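Local coordinates for TbpB (Actinobacillus pleuropneumoniae, PDB 3HOL), which probably binds host transferrin as the lipoprotein component of the bacterial transferrin receptor, serving iron acquisition, at residues G313-K317 with A329-N335; N335-F341 with V500-K504. All blocks are in the same frame, centred on the assembly; numbering follows the deposited sequence.

Contact 1: G313-K317 with A329-N335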
ATOM      1  N   GLY A 313      14.603  10.049 -18.120  1.00 29.29           N
ATOM      2  CA  GLY A 313      13.784  10.515 -19.237  1.00 27.34           C
ATOM      3  C   GLY A 313      12.497  11.184 -18.813  1.00 25.78           C
ATOM      4  O   GLY A 313      12.028  10.992 -17.683  1.00 24.47           O
ATOM      5  N   PHE A 314      11.914  11.950 -19.729  1.00 24.62           N
ATOM      6  CA  PHE A 314      10.562  12.450 -19.536  1.00 23.98           C
ATOM      7  C   PHE A 314       9.598  11.304 -19.196  1.00 23.60           C
ATOM      8  O   PHE A 314       8.824  11.401 -18.249  1.00 22.80           O
ATOM      9  CB  PHE A 314      10.047  13.208 -20.754  1.00 23.64           C
ATOM     10  CG  PHE A 314       8.706  13.801 -20.520  1.00 21.90           C
ATOM     11  CD1 PHE A 314       8.561  14.863 -19.652  1.00 19.63           C
ATOM     12  CD2 PHE A 314       7.584  13.249 -21.110  1.00 21.16           C
ATOM     13  CE1 PHE A 314       7.300  15.403 -19.383  1.00 21.44           C
ATOM     14  CE2 PHE A 314       6.332  13.774 -20.855  1.00 22.69           C
ATOM     15  CZ  PHE A 314       6.189  14.861 -19.984  1.00 22.79           C
ATOM     16  N   THR A 315       9.686  10.221 -19.963  1.00 24.30           N
ATOM     17  CA  THR A 315       9.098   8.949 -19.578  1.00 25.38           C
ATOM     18  C   THR A 315      10.205   7.903 -19.584  1.00 26.18           C
ATOM     19  O   THR A 315      11.240   8.071 -20.247  1.00 25.89           O
ATOM     20  CB  THR A 315       7.928   8.530 -20.517  1.00 26.00           C
ATOM     21  OG1 THR A 315       8.425   8.198 -21.824  1.00 26.89           O
ATOM     22  CG2 THR A 315       6.881   9.647 -20.639  1.00 25.10           C
ATOM     23  N   ASN A 316       9.996   6.826 -18.842  1.00 26.44           N
ATOM     24  CA  ASN A 316      10.992   5.761 -18.677  1.00 26.99           C
ATOM     25  C   ASN A 316      10.325   4.395 -18.769  1.00 27.54           C
ATOM     26  O   ASN A 316       9.273   4.145 -18.136  1.00 26.84           O
ATOM     27  CB  ASN A 316      11.658   5.875 -17.313  1.00 27.31           C
ATOM     28  CG  ASN A 316      12.402   7.180 -17.132  1.00 27.94           C
ATOM     29  OD1 ASN A 316      13.525   7.328 -17.598  1.00 26.78           O
ATOM     30  ND2 ASN A 316      11.788   8.124 -16.423  1.00 26.23           N
ATOM     31  N   LYS A 317      10.938   3.528 -19.567  1.00 27.63           N
ATOM     32  CA  LYS A 317      10.519   2.139 -19.706  1.00 27.78           C
ATOM     33  C   LYS A 317      11.181   1.217 -18.676  1.00 27.83           C
ATOM     34  O   LYS A 317      12.393   1.272 -18.455  1.00 27.40           O
ATOM     35  CB  LYS A 317      10.860   1.626 -21.107  1.00 27.94           C
ATOM     36  CG  LYS A 317      10.468   0.148 -21.325  1.00 28.86           C
ATOM     37  CD  LYS A 317      10.901  -0.411 -22.682  1.00 31.50           C
ATOM     38  CE  LYS A 317      10.446   0.453 -23.841  1.00 33.74           C
ATOM     39  NZ  LYS A 317       9.198  -0.040 -24.473  1.00 34.49           N
ATOM     40  N   ALA A 329       6.612  -1.447 -18.204  1.00 24.38           N
ATOM     41  CA  ALA A 329       5.890  -0.248 -17.797  1.00 24.25           C
ATOM     42  C   ALA A 329       6.591   0.956 -18.375  1.00 23.29           C
ATOM     43  O   ALA A 329       7.805   1.032 -18.334  1.00 24.30           O
ATOM     44  CB  ALA A 329       5.801  -0.151 -16.250  1.00 22.55           C
ATOM     45  N   VAL A 330       5.821   1.901 -18.907  1.00 23.46           N
ATOM     46  CA  VAL A 330       6.365   3.173 -19.366  1.00 22.97           C
ATOM     47  C   VAL A 330       5.701   4.269 -18.549  1.00 21.63           C
ATOM     48  O   VAL A 330       4.497   4.528 -18.687  1.00 23.11           O
ATOM     49  CB  VAL A 330       6.102   3.413 -20.886  1.00 23.44           C
ATOM     50  CG1 VAL A 330       6.629   4.775 -21.293  1.00 23.98           C
ATOM     51  CG2 VAL A 330       6.742   2.323 -21.740  1.00 23.30           C
ATOM     52  N   ALA A 331       6.474   4.930 -17.714  1.00 19.89           N
ATOM     53  CA  ALA A 331       5.914   5.778 -16.687  1.00 19.69           C
ATOM     54  C   ALA A 331       6.254   7.221 -16.971  1.00 19.05           C
ATOM     55  O   ALA A 331       7.384   7.510 -17.385  1.00 19.85           O
ATOM     56  CB  ALA A 331       6.490   5.376 -15.325  1.00 19.17           C
ATOM     57  N   CYS A 332       5.293   8.102 -16.709  1.00 18.24           N
ATOM     58  CA  CYS A 332       5.413   9.546 -16.870  1.00 18.20           C
ATOM     59  C   CYS A 332       5.145  10.149 -15.498  1.00 18.32           C
ATOM     60  O   CYS A 332       4.335   9.593 -14.748  1.00 18.08           O
ATOM     61  CB  CYS A 332       4.332  10.044 -17.853  1.00 18.44           C
ATOM     62  SG  CYS A 332       4.663  11.662 -18.655  1.00 19.16           S
ATOM     63  N   CYS A 333       5.741  11.282 -15.139  1.00 19.26           N
ATOM     64  CA  CYS A 333       6.632  12.113 -15.959  1.00 20.09           C
ATOM     65  C   CYS A 333       7.786  12.651 -15.089  1.00 20.76           C
ATOM     66  O   CYS A 333       7.643  12.793 -13.861  1.00 20.30           O
ATOM     67  CB  CYS A 333       5.856  13.328 -16.486  1.00 19.93           C
ATOM     68  SG  CYS A 333       4.223  12.994 -17.225  1.00 20.96           S
ATOM     69  N   SER A 334       8.903  13.014 -15.726  1.00 21.07           N
ATOM     70  CA  SER A 334      10.078  13.566 -15.005  1.00 21.71           C
ATOM     71  C   SER A 334       9.786  14.868 -14.212  1.00 21.19           C
ATOM     72  O   SER A 334      10.493  15.205 -13.278  1.00 21.56           O
ATOM     73  CB  SER A 334      11.247  13.800 -16.002  1.00 22.54           C
ATOM     74  OG  SER A 334      10.833  14.695 -17.021  1.00 23.54           O
ATOM     75  N   ASN A 335       8.735  15.585 -14.578  1.00 20.75           N
ATOM     76  CA  ASN A 335       8.378  16.831 -13.910  1.00 20.92           C
ATOM     77  C   ASN A 335       7.250  16.696 -12.872  1.00 20.99           C
ATOM     78  O   ASN A 335       6.772  17.703 -12.329  1.00 21.32           O
ATOM     79  CB  ASN A 335       8.024  17.906 -14.949  1.00 21.45           C
ATOM     80  CG  ASN A 335       6.693  17.622 -15.674  1.00 22.04           C
ATOM     81  OD1 ASN A 335       6.355  16.482 -15.970  1.00 22.92           O
ATOM     82  ND2 ASN A 335       5.964  18.666 -15.970  1.00 23.39           N
TER
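Strands 315-322 and 325-332 form an antiparallel β-hairpin in the C-lobe handle domain, and this contact is the end of the hairpin far from its turn. The short strand axes come within 4.6 Å at 163°. Asn316 and Ala331 make a hydrogen-bonded pair, Asn316 N to Ala331 O 3.1 Å and Ala331 N to Asn316 O 2.9 Å; Lys317 and Val330 follow as a non-hydrogen-bonded pair, CA to CA 4.3 Å. Beyond the regular pairing, Ser334 N still donates to Phe314 O at 3.0 Å.

Thr315, Lys317, Val330 and Cys332 share one face, where Thr315 CG2 lies 3.6 Å from Cys332 SG. On the other face Asn316, an amide able both to accept and to donate, folds back on its own chain: its OD1 takes a hydrogen bond from Gly313 N at 3.0 Å, and its ND2 gives a weak one to Gly313 O at 3.1 Å.

Cys332 and Cys333 form a vicinal disulfide, SG to SG 2.0 Å, across a cis peptide bond. The large, polarisable Phe314 ring suits this sulfur pair, packing obliquely beside both sulfurs and making an off-centre CH-π contact with Cys333 CB. Phe314 CE2 lies 3.5 Å from Cys332 SG.

Contact 2: N335-F341 with V500-K504; sequences NLEYMKF and VFGAK
Handle meets barrel by side chains packing largely on backbone, with no hydrogen bond between the segments. Residues 335-338 lead irregularly into extended strand 339-341; 500-504 is strand throughout. The short axes cross at -140° and approach to 7.4 Å, too far for backbone pairing. Leu336 lies nearest Lys504 (CA-CA 7.0 Å) and Phe341 nearest Val500 (CA-CA 6.7 Å).

Met339 and Phe341, both with chi1 p, point toward the barrel strand. Gly502 leaves room: a side chain would collide with both. The flat Phe341 ring (chi2 85°) brings CE2 to 3.4 Å from Gly502 N, lays one face over Phe501 C and sets CD1 4.0 Å from Val500 CG2. Flexible Met339 (p, t, m) reaches with CE to 3.9 Å from Gly502 CA. Leu336 (m, t) places CD2 4.1 Å from Lys504 CB. Lys504 (t, p, 118°, t) runs alongside Asn335 and Leu336, CE 3.2 Å from Asn335 O. Asn335 (chi1 p) sets ND2, hydrogen-bonded to Asp9, 4.0 Å from Lys504 CB.

Phe501 has CA-to-CB directed away from 335-341; its ring meets that of Phe408. Strand 356-363 supplies Leu360 to Met339 and Phe341, strand 375-387 Thr381 to Phe341, and strand 483-492 Glu483 to Leu336 and Met339.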
ATOM      1  N   ASN A 335       8.735  15.585 -14.578  1.00 20.75           N
ATOM      2  CA  ASN A 335       8.378  16.831 -13.910  1.00 20.92           C
ATOM      3  C   ASN A 335       7.250  16.696 -12.872  1.00 20.99           C
ATOM      4  O   ASN A 335       6.772  17.703 -12.329  1.00 21.32           O
ATOM      5  CB  ASN A 335       8.024  17.906 -14.949  1.00 21.45           C
ATOM      6  CG  ASN A 335       6.693  17.622 -15.674  1.00 22.04           C
ATOM      7  OD1 ASN A 335       6.355  16.482 -15.970  1.00 22.92           O
ATOM      8  ND2 ASN A 335       5.964  18.666 -15.970  1.00 23.39           N
ATOM      9  N   LEU A 336       6.820  15.460 -12.593  1.00 19.40           N
ATOM     10  CA  LEU A 336       5.803  15.220 -11.564  1.00 18.32           C
ATOM     11  C   LEU A 336       6.429  14.379 -10.471  1.00 17.58           C
ATOM     12  O   LEU A 336       7.069  13.364 -10.769  1.00 17.30           O
ATOM     13  CB  LEU A 336       4.589  14.491 -12.145  1.00 18.39           C
ATOM     14  CG  LEU A 336       3.870  15.224 -13.284  1.00 18.89           C
ATOM     15  CD1 LEU A 336       2.808  14.306 -13.983  1.00 17.53           C
ATOM     16  CD2 LEU A 336       3.256  16.511 -12.768  1.00 17.38           C
ATOM     17  N   GLU A 337       6.284  14.818  -9.223  1.00 17.61           N
ATOM     18  CA  GLU A 337       6.945  14.161  -8.081  1.00 17.87           C
ATOM     19  C   GLU A 337       5.985  13.362  -7.185  1.00 17.13           C
ATOM     20  O   GLU A 337       6.426  12.487  -6.410  1.00 16.73           O
ATOM     21  CB  GLU A 337       7.645  15.222  -7.239  1.00 19.67           C
ATOM     22  CG  GLU A 337       8.771  15.984  -7.992  1.00 23.66           C
ATOM     23  CD  GLU A 337      10.134  15.472  -7.602  1.00 31.77           C
ATOM     24  OE1 GLU A 337      10.966  15.188  -8.492  1.00 37.22           O
ATOM     25  OE2 GLU A 337      10.376  15.321  -6.390  1.00 34.12           O
ATOM     26  N   TYR A 338       4.681  13.654  -7.276  1.00 14.91           N
ATOM     27  CA  TYR A 338       3.701  13.073  -6.325  1.00 14.45           C
ATOM     28  C   TYR A 338       2.633  12.189  -6.995  1.00 13.66           C
ATOM     29  O   TYR A 338       1.658  11.783  -6.329  1.00 13.32           O
ATOM     30  CB  TYR A 338       3.043  14.176  -5.490  1.00 13.77           C
ATOM     31  CG  TYR A 338       4.061  14.953  -4.662  1.00 16.91           C
ATOM     32  CD1 TYR A 338       4.446  14.503  -3.413  1.00 17.56           C
ATOM     33  CD2 TYR A 338       4.666  16.123  -5.167  1.00 18.60           C
ATOM     34  CE1 TYR A 338       5.379  15.201  -2.653  1.00 19.53           C
ATOM     35  CE2 TYR A 338       5.606  16.824  -4.419  1.00 20.37           C
ATOM     36  CZ  TYR A 338       5.943  16.363  -3.159  1.00 20.60           C
ATOM     37  OH  TYR A 338       6.874  17.032  -2.420  1.00 20.83           O
ATOM     38  N   MET A 339       2.841  11.914  -8.286  1.00 11.74           N
ATOM     39  CA  MET A 339       1.993  11.030  -9.092  1.00 13.16           C
ATOM     40  C   MET A 339       2.823  10.448 -10.226  1.00 13.18           C
ATOM     41  O   MET A 339       3.884  10.965 -10.545  1.00 13.82           O
ATOM     42  CB  MET A 339       0.777  11.795  -9.660  1.00 13.62           C
ATOM     43  CG  MET A 339       1.119  13.019 -10.570  1.00 14.25           C
ATOM     44  SD  MET A 339      -0.291  13.504 -11.604  1.00 17.98           S
ATOM     45  CE  MET A 339      -0.834  11.930 -12.309  1.00 15.47           C
ATOM     46  N   LYS A 340       2.334   9.355 -10.807  1.00 13.91           N
ATOM     47  CA  LYS A 340       2.931   8.673 -11.958  1.00 14.08           C
ATOM     48  C   LYS A 340       1.774   8.088 -12.738  1.00 13.94           C
ATOM     49  O   LYS A 340       0.789   7.652 -12.129  1.00 11.86           O
ATOM     50  CB  LYS A 340       3.796   7.495 -11.490  1.00 14.61           C
ATOM     51  CG  LYS A 340       5.162   7.877 -10.892  1.00 18.62           C
ATOM     52  CD  LYS A 340       6.125   8.327 -12.003  1.00 24.98           C
ATOM     53  CE  LYS A 340       7.571   8.489 -11.531  1.00 26.68           C
ATOM     54  NZ  LYS A 340       7.872   9.938 -11.398  1.00 30.35           N
ATOM     55  N   PHE A 341       1.890   8.058 -14.064  1.00 13.27           N
ATOM     56  CA  PHE A 341       0.876   7.400 -14.892  1.00 13.97           C
ATOM     57  C   PHE A 341       1.567   6.834 -16.105  1.00 14.18           C
ATOM     58  O   PHE A 341       2.682   7.227 -16.426  1.00 15.22           O
ATOM     59  CB  PHE A 341      -0.273   8.364 -15.287  1.00 13.65           C
ATOM     60  CG  PHE A 341       0.159   9.523 -16.188  1.00 14.05           C
ATOM     61  CD1 PHE A 341       0.240   9.360 -17.585  1.00 15.20           C
ATOM     62  CD2 PHE A 341       0.467  10.773 -15.630  1.00 14.14           C
ATOM     63  CE1 PHE A 341       0.628  10.443 -18.415  1.00 16.30           C
ATOM     64  CE2 PHE A 341       0.867  11.872 -16.466  1.00 14.83           C
ATOM     65  CZ  PHE A 341       0.946  11.694 -17.835  1.00 14.85           C
ATOM     66  N   VAL A 500      -5.563   7.957 -19.072  1.00 13.68           N
ATOM     67  CA  VAL A 500      -5.007   8.491 -17.812  1.00 14.02           C
ATOM     68  C   VAL A 500      -4.252   9.774 -18.098  1.00 15.07           C
ATOM     69  O   VAL A 500      -3.581   9.863 -19.129  1.00 16.85           O
ATOM     70  CB  VAL A 500      -4.073   7.466 -17.095  1.00 14.46           C
ATOM     71  CG1 VAL A 500      -4.886   6.303 -16.571  1.00 12.78           C
ATOM     72  CG2 VAL A 500      -2.966   6.951 -18.050  1.00 12.08           C
ATOM     73  N   PHE A 501      -4.347  10.755 -17.215  1.00 15.62           N
ATOM     74  CA  PHE A 501      -3.688  12.033 -17.464  1.00 16.07           C
ATOM     75  C   PHE A 501      -3.046  12.641 -16.215  1.00 17.11           C
ATOM     76  O   PHE A 501      -3.429  12.331 -15.084  1.00 16.79           O
ATOM     77  CB  PHE A 501      -4.678  13.039 -18.118  1.00 15.02           C
ATOM     78  CG  PHE A 501      -5.876  13.380 -17.263  1.00 15.49           C
ATOM     79  CD1 PHE A 501      -5.809  14.397 -16.311  1.00 15.65           C
ATOM     80  CD2 PHE A 501      -7.069  12.679 -17.408  1.00 13.84           C
ATOM     81  CE1 PHE A 501      -6.914  14.717 -15.519  1.00 16.10           C
ATOM     82  CE2 PHE A 501      -8.190  13.000 -16.644  1.00 15.35           C
ATOM     83  CZ  PHE A 501      -8.105  14.015 -15.686  1.00 16.45           C
ATOM     84  N   GLY A 502      -2.092  13.557 -16.430  1.00 16.87           N
ATOM     85  CA  GLY A 502      -1.460  14.266 -15.338  1.00 17.93           C
ATOM     86  C   GLY A 502      -1.017  15.641 -15.832  1.00 19.16           C
ATOM     87  O   GLY A 502      -0.773  15.792 -17.018  1.00 18.16           O
ATOM     88  N   ALA A 503      -0.944  16.622 -14.927  1.00 19.75           N
ATOM     89  CA  ALA A 503      -0.618  18.010 -15.288  1.00 21.47           C
ATOM     90  C   ALA A 503       0.004  18.767 -14.117  1.00 22.21           C
ATOM     91  O   ALA A 503      -0.359  18.538 -12.972  1.00 22.12           O
ATOM     92  CB  ALA A 503      -1.877  18.749 -15.790  1.00 21.02           C
ATOM     93  N   LYS A 504       0.920  19.681 -14.433  1.00 23.00           N
ATOM     94  CA  LYS A 504       1.632  20.465 -13.438  1.00 23.84           C
ATOM     95  C   LYS A 504       1.081  21.893 -13.473  1.00 23.67           C
ATOM     96  O   LYS A 504       0.821  22.410 -14.555  1.00 23.27           O
ATOM     97  CB  LYS A 504       3.125  20.471 -13.775  1.00 24.93           C
ATOM     98  CG  LYS A 504       3.949  21.389 -12.898  1.00 27.48           C
ATOM     99  CD  LYS A 504       4.405  20.719 -11.638  1.00 32.84           C
ATOM    100  CE  LYS A 504       5.924  20.672 -11.621  1.00 36.87           C
ATOM    101  NZ  LYS A 504       6.405  20.383 -10.252  1.00 39.20           N
TER

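Asn335 belongs to both contacts, whose centres lie 10 Å apart. Contact 1 is partly buried and joins neighbouring strands within the handle through backbone hydrogen bonds; contact 2 is buried, joins handle to barrel across a long sequence separation, and relies on van der Waals packing, largely of handle side chains against the backbone around Gly502. Their handle strands, 325-332 and 339-346, are neighbours in one sheet, where Cys332 N probably donates to Phe341 O at 2.8 Å. The disulfide also reaches between them, with Cys333 SG 3.6 Å from Phe341 CZ. Two phenylalanines pack near the sulfurs, Phe314 from the loop before the hairpin and Phe341 from the interface, and both touch Thr381 of barrel strand 375-387.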